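Helicase-like protein (Bacteroides thetaiotaomicron, PDB 2FG1) is a macro domain protein of unestablished cellular role that probably removes ADP-ribose from modified thymidines in DNA by hydrolysis. Local coordinates at residues Asp101-Arg104 / Gln105-Glu109; Gln140-Lys143 / Glu144-Thr148. All coordinates share one frame; numbering follows the deposited sequence.

Contact 1: Asp101-Arg104 / Gln105-Glu109; sequences DAVR and QCLKE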
ATOM      1  N   ASP A 101      -6.708  -8.323   8.081  1.00 19.12           N
ATOM      2  CA  ASP A 101      -7.881  -8.573   7.235  1.00 19.63           C
ATOM      3  C   ASP A 101      -8.196  -7.386   6.322  1.00 19.13           C
ATOM      4  O   ASP A 101      -8.532  -7.560   5.138  1.00 19.28           O
ATOM      5  CB  ASP A 101      -9.107  -9.020   8.052  1.00 20.50           C
ATOM      6  CG  ASP A 101      -9.515  -8.034   9.158  1.00 22.59           C
ATOM      7  OD1 ASP A 101      -8.738  -7.146   9.581  1.00 23.84           O
ATOM      8  OD2 ASP A 101     -10.656  -8.182   9.658  1.00 27.04           O
ATOM      9  N   ALA A 102      -8.052  -6.181   6.859  1.00 18.79           N
ATOM     10  CA  ALA A 102      -8.224  -4.980   6.054  1.00 18.33           C
ATOM     11  C   ALA A 102      -7.186  -4.903   4.941  1.00 18.17           C
ATOM     12  O   ALA A 102      -7.523  -4.618   3.789  1.00 17.70           O
ATOM     13  CB  ALA A 102      -8.165  -3.729   6.930  1.00 18.97           C
ATOM     14  N   VAL A 103      -5.919  -5.166   5.262  1.00 17.69           N
ATOM     15  CA  VAL A 103      -4.878  -5.142   4.243  1.00 18.04           C
ATOM     16  C   VAL A 103      -5.182  -6.170   3.160  1.00 17.43           C
ATOM     17  O   VAL A 103      -5.019  -5.881   1.988  1.00 17.47           O
ATOM     18  CB  VAL A 103      -3.457  -5.353   4.826  1.00 18.21           C
ATOM     19  CG1 VAL A 103      -2.414  -5.335   3.712  1.00 20.28           C
ATOM     20  CG2 VAL A 103      -3.145  -4.266   5.854  1.00 19.29           C
ATOM     21  N   ARG A 104      -5.619  -7.361   3.552  1.00 17.18           N
ATOM     22  CA  ARG A 104      -5.972  -8.381   2.563  1.00 17.59           C
ATOM     23  C   ARG A 104      -7.094  -7.892   1.643  1.00 17.62           C
ATOM     24  O   ARG A 104      -6.999  -8.043   0.418  1.00 17.91           O
ATOM     25  CB  ARG A 104      -6.353  -9.693   3.224  1.00 17.07           C
ATOM     26  CG  ARG A 104      -6.735 -10.727   2.171  1.00 16.56           C
ATOM     27  CD  ARG A 104      -7.202 -12.017   2.765  1.00 17.60           C
ATOM     28  NE  ARG A 104      -6.172 -12.734   3.510  1.00 17.17           N
ATOM     29  CZ  ARG A 104      -5.284 -13.554   2.954  1.00 16.04           C
ATOM     30  NH1 ARG A 104      -5.230 -13.708   1.624  1.00 16.82           N
ATOM     31  NH2 ARG A 104      -4.413 -14.198   3.720  1.00 17.34           N
ATOM     32  N   GLN A 105      -8.127  -7.287   2.219  1.00 17.70           N
ATOM     33  CA  GLN A 105      -9.228  -6.746   1.410  1.00 18.32           C
ATOM     34  C   GLN A 105      -8.714  -5.676   0.449  1.00 17.76           C
ATOM     35  O   GLN A 105      -9.088  -5.655  -0.731  1.00 17.52           O
ATOM     36  CB  GLN A 105     -10.355  -6.209   2.294  1.00 18.29           C
ATOM     37  CG  GLN A 105     -11.551  -5.673   1.500  1.00 20.51           C
ATOM     38  CD  GLN A 105     -12.743  -5.307   2.356  1.00 22.27           C
ATOM     39  OE1 GLN A 105     -12.611  -4.915   3.517  1.00 25.99           O
ATOM     40  NE2 GLN A 105     -13.935  -5.455   1.784  1.00 27.69           N
ATOM     41  N   CYS A 106      -7.835  -4.808   0.937  1.00 17.33           N
ATOM     42  CA  CYS A 106      -7.221  -3.811   0.069  1.00 17.60           C
ATOM     43  C   CYS A 106      -6.478  -4.471  -1.082  1.00 17.76           C
ATOM     44  O   CYS A 106      -6.596  -4.048  -2.235  1.00 18.06           O
ATOM     45  CB  CYS A 106      -6.224  -2.960   0.854  1.00 17.99           C
ATOM     46  SG  CYS A 106      -6.909  -1.901   2.152  1.00 18.24           S
ATOM     47  N   LEU A 107      -5.703  -5.514  -0.775  1.00 17.58           N
ATOM     48  CA  LEU A 107      -4.912  -6.186  -1.786  1.00 17.60           C
ATOM     49  C   LEU A 107      -5.775  -6.928  -2.805  1.00 17.08           C
ATOM     50  O   LEU A 107      -5.367  -7.040  -3.962  1.00 17.46           O
ATOM     51  CB  LEU A 107      -3.856  -7.101  -1.157  1.00 17.78           C
ATOM     52  CG  LEU A 107      -2.707  -6.342  -0.460  1.00 18.41           C
ATOM     53  CD1 LEU A 107      -1.847  -7.302   0.372  1.00 19.29           C
ATOM     54  CD2 LEU A 107      -1.849  -5.581  -1.457  1.00 19.14           C
ATOM     55  N   LYS A 108      -6.959  -7.391  -2.401  1.00 17.00           N
ATOM     56  CA  LYS A 108      -7.898  -7.966  -3.373  1.00 17.02           C
ATOM     57  C   LYS A 108      -8.278  -6.912  -4.428  1.00 17.34           C
ATOM     58  O   LYS A 108      -8.378  -7.218  -5.625  1.00 17.32           O
ATOM     59  CB  LYS A 108      -9.161  -8.480  -2.680  1.00 16.74           C
ATOM     60  CG  LYS A 108      -9.034  -9.857  -2.018  1.00 17.26           C
ATOM     61  CD  LYS A 108     -10.395 -10.364  -1.537  1.00 17.30           C
ATOM     62  CE  LYS A 108     -10.368 -11.822  -1.108  1.00 20.22           C
ATOM     63  NZ  LYS A 108      -9.378 -12.110  -0.051  1.00 20.19           N
ATOM     64  N   GLU A 109      -8.496  -5.678  -3.981  1.00 17.34           N
ATOM     65  CA  GLU A 109      -8.847  -4.607  -4.920  1.00 18.11           C
ATOM     66  C   GLU A 109      -7.642  -4.216  -5.783  1.00 17.81           C
ATOM     67  O   GLU A 109      -7.784  -3.978  -6.997  1.00 17.71           O
ATOM     68  CB  GLU A 109      -9.457  -3.399  -4.196  1.00 18.63           C
ATOM     69  CG  GLU A 109     -10.049  -2.363  -5.162  1.00 20.47           C
ATOM     70  CD  GLU A 109     -10.767  -1.223  -4.476  1.00 20.98           C
ATOM     71  OE1 GLU A 109     -11.117  -1.347  -3.285  1.00 22.93           O
ATOM     72  OE2 GLU A 109     -11.007  -0.191  -5.142  1.00 22.59           O
TER
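The ammonium of Lys108 lies off the NE/NH1 edge of the Arg104 guanidinium, near its plane but not touching it, with Lys108 NZ 4.8 Å from Arg104 NH1. The two side chains cross obliquely, and Lys108 touches the aliphatic stem behind the flat group: its NZ lies 3.6 Å from Arg104 CD. Two bends bring this about, one in the arginine at chi3 (-65°) and one in the lysine at chi4 (57°). Ile141 sits over one guanidinium face near NH2, while Glu144 OE1 and Glu145 OE2 lie close to its plane, at the edge, in salt bridges with NH2 and NH1; Glu145 also takes Lys108 NZ, so the two cations share an anion. Arg104 and Lys108 lie one turn apart (i and i+4) on helix 100-117 of the macro domain. Beneath them the backbone repeats regularly, as in Lys108 N to Arg104 O at 2.9 Å. The buried side of the turn is apolar. There Val103 and Leu107 run side by side, pointing the same way, with Val103 CG1 3.9 Å from Leu107 CD1; Val103 reaches Met138 of helix 135-147, and Leu107 reaches Met82 of strand 77-85. Next to them Cys106 SG lies 3.2 Å from Ala102 O.

Contact 2: Gln140-Lys143 / Glu144-Thr148; sequences QIIK and EELIT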
ATOM      1  N   GLN A 140       2.918 -13.388   3.559  1.00 16.48           N
ATOM      2  CA  GLN A 140       2.043 -14.492   3.154  1.00 16.57           C
ATOM      3  C   GLN A 140       0.781 -13.948   2.471  1.00 16.67           C
ATOM      4  O   GLN A 140       0.339 -14.474   1.445  1.00 16.20           O
ATOM      5  CB  GLN A 140       1.704 -15.373   4.356  1.00 16.81           C
ATOM      6  CG  GLN A 140       0.865 -16.603   3.998  1.00 17.51           C
ATOM      7  CD  GLN A 140       1.553 -17.534   3.016  1.00 19.41           C
ATOM      8  OE1 GLN A 140       2.749 -17.801   3.126  1.00 21.71           O
ATOM      9  NE2 GLN A 140       0.788 -18.058   2.060  1.00 19.90           N
ATOM     10  N   ILE A 141       0.215 -12.880   3.015  1.00 16.37           N
ATOM     11  CA  ILE A 141      -0.950 -12.244   2.404  1.00 17.31           C
ATOM     12  C   ILE A 141      -0.624 -11.717   1.003  1.00 17.11           C
ATOM     13  O   ILE A 141      -1.406 -11.911   0.054  1.00 17.37           O
ATOM     14  CB  ILE A 141      -1.501 -11.109   3.291  1.00 17.44           C
ATOM     15  CG1 ILE A 141      -1.922 -11.657   4.663  1.00 17.75           C
ATOM     16  CG2 ILE A 141      -2.675 -10.406   2.604  1.00 18.32           C
ATOM     17  CD1 ILE A 141      -2.222 -10.560   5.702  1.00 18.55           C
ATOM     18  N   ILE A 142       0.529 -11.067   0.860  1.00 16.69           N
ATOM     19  CA  ILE A 142       0.984 -10.546  -0.419  1.00 17.29           C
ATOM     20  C   ILE A 142       1.193 -11.674  -1.438  1.00 17.39           C
ATOM     21  O   ILE A 142       0.792 -11.545  -2.610  1.00 18.11           O
ATOM     22  CB  ILE A 142       2.269  -9.722  -0.218  1.00 17.42           C
ATOM     23  CG1 ILE A 142       1.965  -8.449   0.587  1.00 18.20           C
ATOM     24  CG2 ILE A 142       2.905  -9.372  -1.568  1.00 18.46           C
ATOM     25  CD1 ILE A 142       3.191  -7.819   1.252  1.00 18.75           C
ATOM     26  N   LYS A 143       1.805 -12.775  -1.011  1.00 17.13           N
ATOM     27  CA  LYS A 143       1.998 -13.923  -1.892  1.00 18.09           C
ATOM     28  C   LYS A 143       0.644 -14.394  -2.411  1.00 18.22           C
ATOM     29  O   LYS A 143       0.465 -14.598  -3.614  1.00 19.43           O
ATOM     30  CB  LYS A 143       2.688 -15.065  -1.149  1.00 18.28           C
ATOM     31  CG  LYS A 143       4.178 -14.898  -0.932  1.00 19.70           C
ATOM     32  CD  LYS A 143       4.703 -16.048  -0.083  1.00 20.62           C
ATOM     33  CE  LYS A 143       6.174 -15.871   0.232  1.00 20.98           C
ATOM     34  NZ  LYS A 143       6.719 -17.047   0.966  1.00 22.50           N
ATOM     35  N   GLU A 144      -0.309 -14.579  -1.503  1.00 16.69           N
ATOM     36  CA  GLU A 144      -1.603 -15.120  -1.875  1.00 16.57           C
ATOM     37  C   GLU A 144      -2.381 -14.189  -2.797  1.00 16.77           C
ATOM     38  O   GLU A 144      -2.977 -14.646  -3.778  1.00 17.62           O
ATOM     39  CB  GLU A 144      -2.411 -15.408  -0.622  1.00 16.20           C
ATOM     40  CG  GLU A 144      -1.821 -16.524   0.204  1.00 16.32           C
ATOM     41  CD  GLU A 144      -2.478 -16.648   1.553  1.00 18.03           C
ATOM     42  OE1 GLU A 144      -3.509 -15.992   1.796  1.00 19.17           O
ATOM     43  OE2 GLU A 144      -1.958 -17.421   2.378  1.00 19.82           O
ATOM     44  N   GLU A 145      -2.404 -12.902  -2.476  1.00 16.31           N
ATOM     45  CA  GLU A 145      -3.281 -11.980  -3.200  1.00 16.66           C
ATOM     46  C   GLU A 145      -2.697 -11.451  -4.497  1.00 17.60           C
ATOM     47  O   GLU A 145      -3.460 -11.018  -5.355  1.00 18.35           O
ATOM     48  CB  GLU A 145      -3.729 -10.817  -2.304  1.00 16.33           C
ATOM     49  CG  GLU A 145      -4.607 -11.229  -1.124  1.00 16.72           C
ATOM     50  CD  GLU A 145      -5.932 -11.875  -1.524  1.00 16.66           C
ATOM     51  OE1 GLU A 145      -6.313 -11.824  -2.718  1.00 17.99           O
ATOM     52  OE2 GLU A 145      -6.608 -12.438  -0.645  1.00 16.55           O
ATOM     53  N   LEU A 146      -1.372 -11.458  -4.642  1.00 16.99           N
ATOM     54  CA  LEU A 146      -0.727 -10.875  -5.829  1.00 17.27           C
ATOM     55  C   LEU A 146       0.140 -11.868  -6.590  1.00 17.43           C
ATOM     56  O   LEU A 146      -0.096 -12.136  -7.771  1.00 17.41           O
ATOM     57  CB  LEU A 146       0.081  -9.615  -5.464  1.00 17.84           C
ATOM     58  CG  LEU A 146      -0.729  -8.466  -4.852  1.00 18.29           C
ATOM     59  CD1 LEU A 146       0.191  -7.358  -4.377  1.00 19.91           C
ATOM     60  CD2 LEU A 146      -1.792  -7.919  -5.822  1.00 20.21           C
ATOM     61  N   ILE A 147       1.139 -12.423  -5.913  1.00 17.77           N
ATOM     62  CA  ILE A 147       2.130 -13.269  -6.580  1.00 18.49           C
ATOM     63  C   ILE A 147       1.505 -14.461  -7.305  1.00 18.54           C
ATOM     64  O   ILE A 147       1.902 -14.796  -8.424  1.00 18.46           O
ATOM     65  CB  ILE A 147       3.192 -13.752  -5.565  1.00 18.46           C
ATOM     66  CG1 ILE A 147       4.071 -12.585  -5.110  1.00 19.61           C
ATOM     67  CG2 ILE A 147       4.040 -14.902  -6.119  1.00 19.76           C
ATOM     68  CD1 ILE A 147       4.941 -11.970  -6.206  1.00 18.99           C
ATOM     69  N   THR A 148       0.523 -15.096  -6.680  1.00 18.94           N
ATOM     70  CA  THR A 148      -0.089 -16.296  -7.252  1.00 20.89           C
ATOM     71  C   THR A 148      -0.903 -16.033  -8.520  1.00 21.09           C
ATOM     72  O   THR A 148      -1.271 -16.990  -9.225  1.00 21.86           O
ATOM     73  CB  THR A 148      -0.991 -17.010  -6.231  1.00 21.35           C
ATOM     74  OG1 THR A 148      -2.060 -16.132  -5.859  1.00 23.78           O
ATOM     75  CG2 THR A 148      -0.187 -17.432  -5.002  1.00 23.23           C
TER
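Helix 135-147 is the crossover of the beta-alpha-beta unit between strands 120-123 and 153-157, and in its last turns Gln140 pairs with Glu144 at i+4. Gln140 NE2 donates to Glu144 OE2 over 2.8 Å, nearly straight at 165°, and meets the carboxylate oxygen on its anti side, a little out of plane. The two side chains cross, amide and carboxylate planes 60° apart; the amide gets there by a bend at chi2 (61°), whereas the glutamate runs out extended. Farther along, the backbone widens into a pi-type turn. Ile142 O accepts Leu146 N at 3.0 Å and, weakly, Ile147 N at 3.4 Å, and Thr148 N bonds to Lys143 O, five residues back, at 3.1 Å. Thr148 OG1 also donates to Glu144 O at 2.7 Å, approaching from above the carbonyl plane. The inner side carries Ile142 and Leu146, with Ile142 CG2 4.4 Å from Leu146 CD1, both packed on Val153. Since Glu144 OE2 is held by Gln140 and OE1 by Arg104 of helix 100-117, the carboxylate is gripped at both oxygens; this should restrict its rotation and would favour the ionised form.

Contacts 1 and 2 each lie within one helix, and those helices, 100-117 and 135-147, pack against each other with the contact centres about 11 Å apart. Both are partly buried: apolar toward the sheet, charged where the helices meet, Glu145 itself buried. The charges are complementary: contact 1 brings Arg104 and Lys108, contact 2 brings Glu144 and Glu145, and Arg104 NH2 meets Glu144 OE1 at 2.8 Å. Beneath these salt bridges Leu107 CB packs on Glu145 CB at 3.9 Å. The inner sides look to different strands, 68-74 and 77-85 for contact 1 but 120-123 and 153-157 for contact 2. Contact 1 keeps regular helical bonding; contact 2 departs from it in a wider turn.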